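Local coordinates for protein yeast glycogen phosphorylase (Saccharomyces cerevisiae, PDB 1YGP) that belongs to the glycogen phosphorylase family, large two-domain GT-B proteins, and carries a bound pyridoxal-5'-phosphate, at residues N511-I516 against S861-E866. Numbering follows the deposited sequence.
Sequences NVTNGI and SDRCIE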
loop_
_atom_site.group_PDB
_atom_site.type_symbol
_atom_site.label_atom_id
_atom_site.label_comp_id
_atom_site.label_asym_id
_atom_site.label_seq_id
_atom_site.Cartn_x
_atom_site.Cartn_y
_atom_site.Cartn_z
ATOM N N ASN A 511 -27.727 -26.131 -19.988
ATOM C CA ASN A 511 -26.409 -25.989 -20.560
ATOM C C ASN A 511 -26.210 -24.583 -21.104
ATOM O O ASN A 511 -27.125 -24.054 -21.731
ATOM C CB ASN A 511 -26.183 -26.939 -21.716
ATOM C CG ASN A 511 -24.818 -26.641 -22.322
ATOM O OD1 ASN A 511 -24.667 -26.107 -23.419
ATOM N ND2 ASN A 511 -23.746 -26.850 -21.591
ATOM N N VAL A 512 -25.084 -23.931 -20.837
ATOM C CA VAL A 512 -24.737 -22.708 -21.537
ATOM C C VAL A 512 -23.243 -22.862 -21.827
ATOM O O VAL A 512 -22.387 -22.811 -20.948
ATOM C CB VAL A 512 -24.949 -21.437 -20.703
ATOM C CG1 VAL A 512 -24.680 -20.275 -21.637
ATOM C CG2 VAL A 512 -26.365 -21.312 -20.134
ATOM N N THR A 513 -22.934 -23.183 -23.077
ATOM C CA THR A 513 -21.581 -23.305 -23.585
ATOM C C THR A 513 -20.877 -21.977 -23.421
ATOM O O THR A 513 -21.438 -20.916 -23.705
ATOM C CB THR A 513 -21.664 -23.714 -25.061
ATOM O OG1 THR A 513 -22.247 -25.027 -25.032
ATOM C CG2 THR A 513 -20.334 -23.691 -25.802
ATOM N N ASN A 514 -19.657 -22.087 -22.898
ATOM C CA ASN A 514 -18.793 -20.949 -22.608
ATOM C C ASN A 514 -18.398 -20.159 -23.822
ATOM O O ASN A 514 -18.698 -20.575 -24.940
ATOM C CB ASN A 514 -17.556 -21.437 -21.901
ATOM C CG ASN A 514 -17.850 -21.759 -20.442
ATOM O OD1 ASN A 514 -16.998 -22.303 -19.748
ATOM N ND2 ASN A 514 -18.996 -21.509 -19.819
ATOM N N GLY A 515 -17.725 -19.034 -23.651
ATOM C CA GLY A 515 -17.365 -18.230 -24.801
ATOM C C GLY A 515 -16.390 -17.174 -24.357
ATOM O O GLY A 515 -16.049 -17.141 -23.176
ATOM N N ILE A 516 -15.960 -16.293 -25.242
ATOM C CA ILE A 516 -14.941 -15.298 -24.966
ATOM C C ILE A 516 -15.323 -13.914 -25.519
ATOM O O ILE A 516 -16.070 -13.811 -26.512
ATOM C CB ILE A 516 -13.568 -15.727 -25.592
ATOM C CG1 ILE A 516 -13.733 -15.988 -27.064
ATOM C CG2 ILE A 516 -13.035 -16.958 -24.906
ATOM C CD1 ILE A 516 -12.388 -15.904 -27.722
ATOM N N SER A 861 -18.852 -14.307 -25.785
ATOM C CA SER A 861 -19.410 -14.264 -24.437
ATOM C C SER A 861 -20.669 -13.401 -24.343
ATOM O O SER A 861 -21.395 -13.524 -23.348
ATOM C CB SER A 861 -18.368 -13.743 -23.456
ATOM O OG SER A 861 -17.713 -12.561 -23.919
ATOM N N ASP A 862 -20.975 -12.568 -25.367
ATOM C CA ASP A 862 -22.216 -11.793 -25.400
ATOM C C ASP A 862 -23.411 -12.699 -25.568
ATOM O O ASP A 862 -24.430 -12.515 -24.896
ATOM C CB ASP A 862 -22.244 -10.790 -26.540
ATOM C CG ASP A 862 -21.280 -9.611 -26.423
ATOM O OD1 ASP A 862 -20.722 -9.338 -25.351
ATOM O OD2 ASP A 862 -21.101 -8.957 -27.450
ATOM N N ARG A 863 -23.241 -13.732 -26.401
ATOM C CA ARG A 863 -24.259 -14.752 -26.591
ATOM C C ARG A 863 -24.346 -15.564 -25.299
ATOM O O ARG A 863 -25.481 -15.799 -24.892
ATOM C CB ARG A 863 -23.870 -15.626 -27.780
ATOM C CG ARG A 863 -24.792 -16.734 -28.247
ATOM C CD ARG A 863 -24.717 -17.977 -27.385
ATOM N NE ARG A 863 -23.443 -18.660 -27.505
ATOM C CZ ARG A 863 -22.905 -19.351 -26.496
ATOM N NH1 ARG A 863 -23.501 -19.459 -25.307
ATOM N NH2 ARG A 863 -21.753 -19.970 -26.699
ATOM N N CYS A 864 -23.264 -16.005 -24.609
ATOM C CA CYS A 864 -23.384 -16.684 -23.300
ATOM C C CYS A 864 -24.227 -15.850 -22.340
ATOM O O CYS A 864 -25.122 -16.364 -21.658
ATOM C CB CYS A 864 -22.107 -16.868 -22.503
ATOM S SG CYS A 864 -20.645 -17.573 -23.280
ATOM N N ILE A 865 -23.992 -14.535 -22.287
ATOM C CA ILE A 865 -24.728 -13.684 -21.372
ATOM C C ILE A 865 -26.167 -13.510 -21.826
ATOM O O ILE A 865 -27.039 -13.394 -20.950
ATOM C CB ILE A 865 -23.970 -12.345 -21.245
ATOM C CG1 ILE A 865 -22.634 -12.646 -20.579
ATOM C CG2 ILE A 865 -24.718 -11.331 -20.406
ATOM C CD1 ILE A 865 -22.708 -13.345 -19.207
ATOM N N GLU A 866 -26.468 -13.550 -23.131
ATOM C CA GLU A 866 -27.856 -13.512 -23.568
ATOM C C GLU A 866 -28.593 -14.737 -23.020
ATOM O O GLU A 866 -29.639 -14.628 -22.376
ATOM C CB GLU A 866 -27.929 -13.514 -25.087
ATOM C CG GLU A 866 -27.500 -12.186 -25.717
ATOM C CD GLU A 866 -27.255 -12.151 -27.237
ATOM O OE1 GLU A 866 -27.788 -12.971 -27.992
ATOM O OE2 GLU A 866 -26.507 -11.273 -27.670
#
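Val512 sets one methyl, CG1, against helix 861-873: it meets Arg863 NH1 at the guanidinium edge and packs 4.4 Å from Cys864 CB. CG1 lies anti to the backbone N (chi1 -174°), and valine suits this buried place because that methyl packs on the cysteine, with Glu867 and Tyr868 of the helix also touching the side chain. Thr513 offers its carbonyl. Arg863 grips Thr513 O end-on, NH1 at 3.0 Å and NH2 at 3.2 Å; the oxygen lies close to the guanidinium plane, and NH1 comes in within the carbonyl plane while NH2 sits well above it. Bends at chi2 and chi3 fold the arginine back to this point, where NE bonds Phe858 O and NH1 also forms a salt bridge with Glu867; a long chain with several donors can serve carbonyls and an acid at once. The threonine hydroxyl bonds Glu746. This loop follows strand 509-511, an outermost strand of the mixed sheet in a GT-B fold, and the last helix of the chain, 861-873, returns to pack against it beside the pyridoxal-5'-phosphate pocket. The side chain of Asn514 leaves the backbone away from the helix and touches Leu169 and Thr724. At Gly515 the extended backbone runs over Cys864, whose SG is 3.3 Å from Gly515 N; a residue without a side chain fits here, since the CB direction would face the helix. Ile516 touches Thr724 and Lys728, its side chain about 6 Å from pyridoxal-5'-phosphate, and leaves its carbonyl to the helix start: Ser861 N donates to Ile516 O at 2.9 Å, nearly straight (165°) but from above the carbonyl plane.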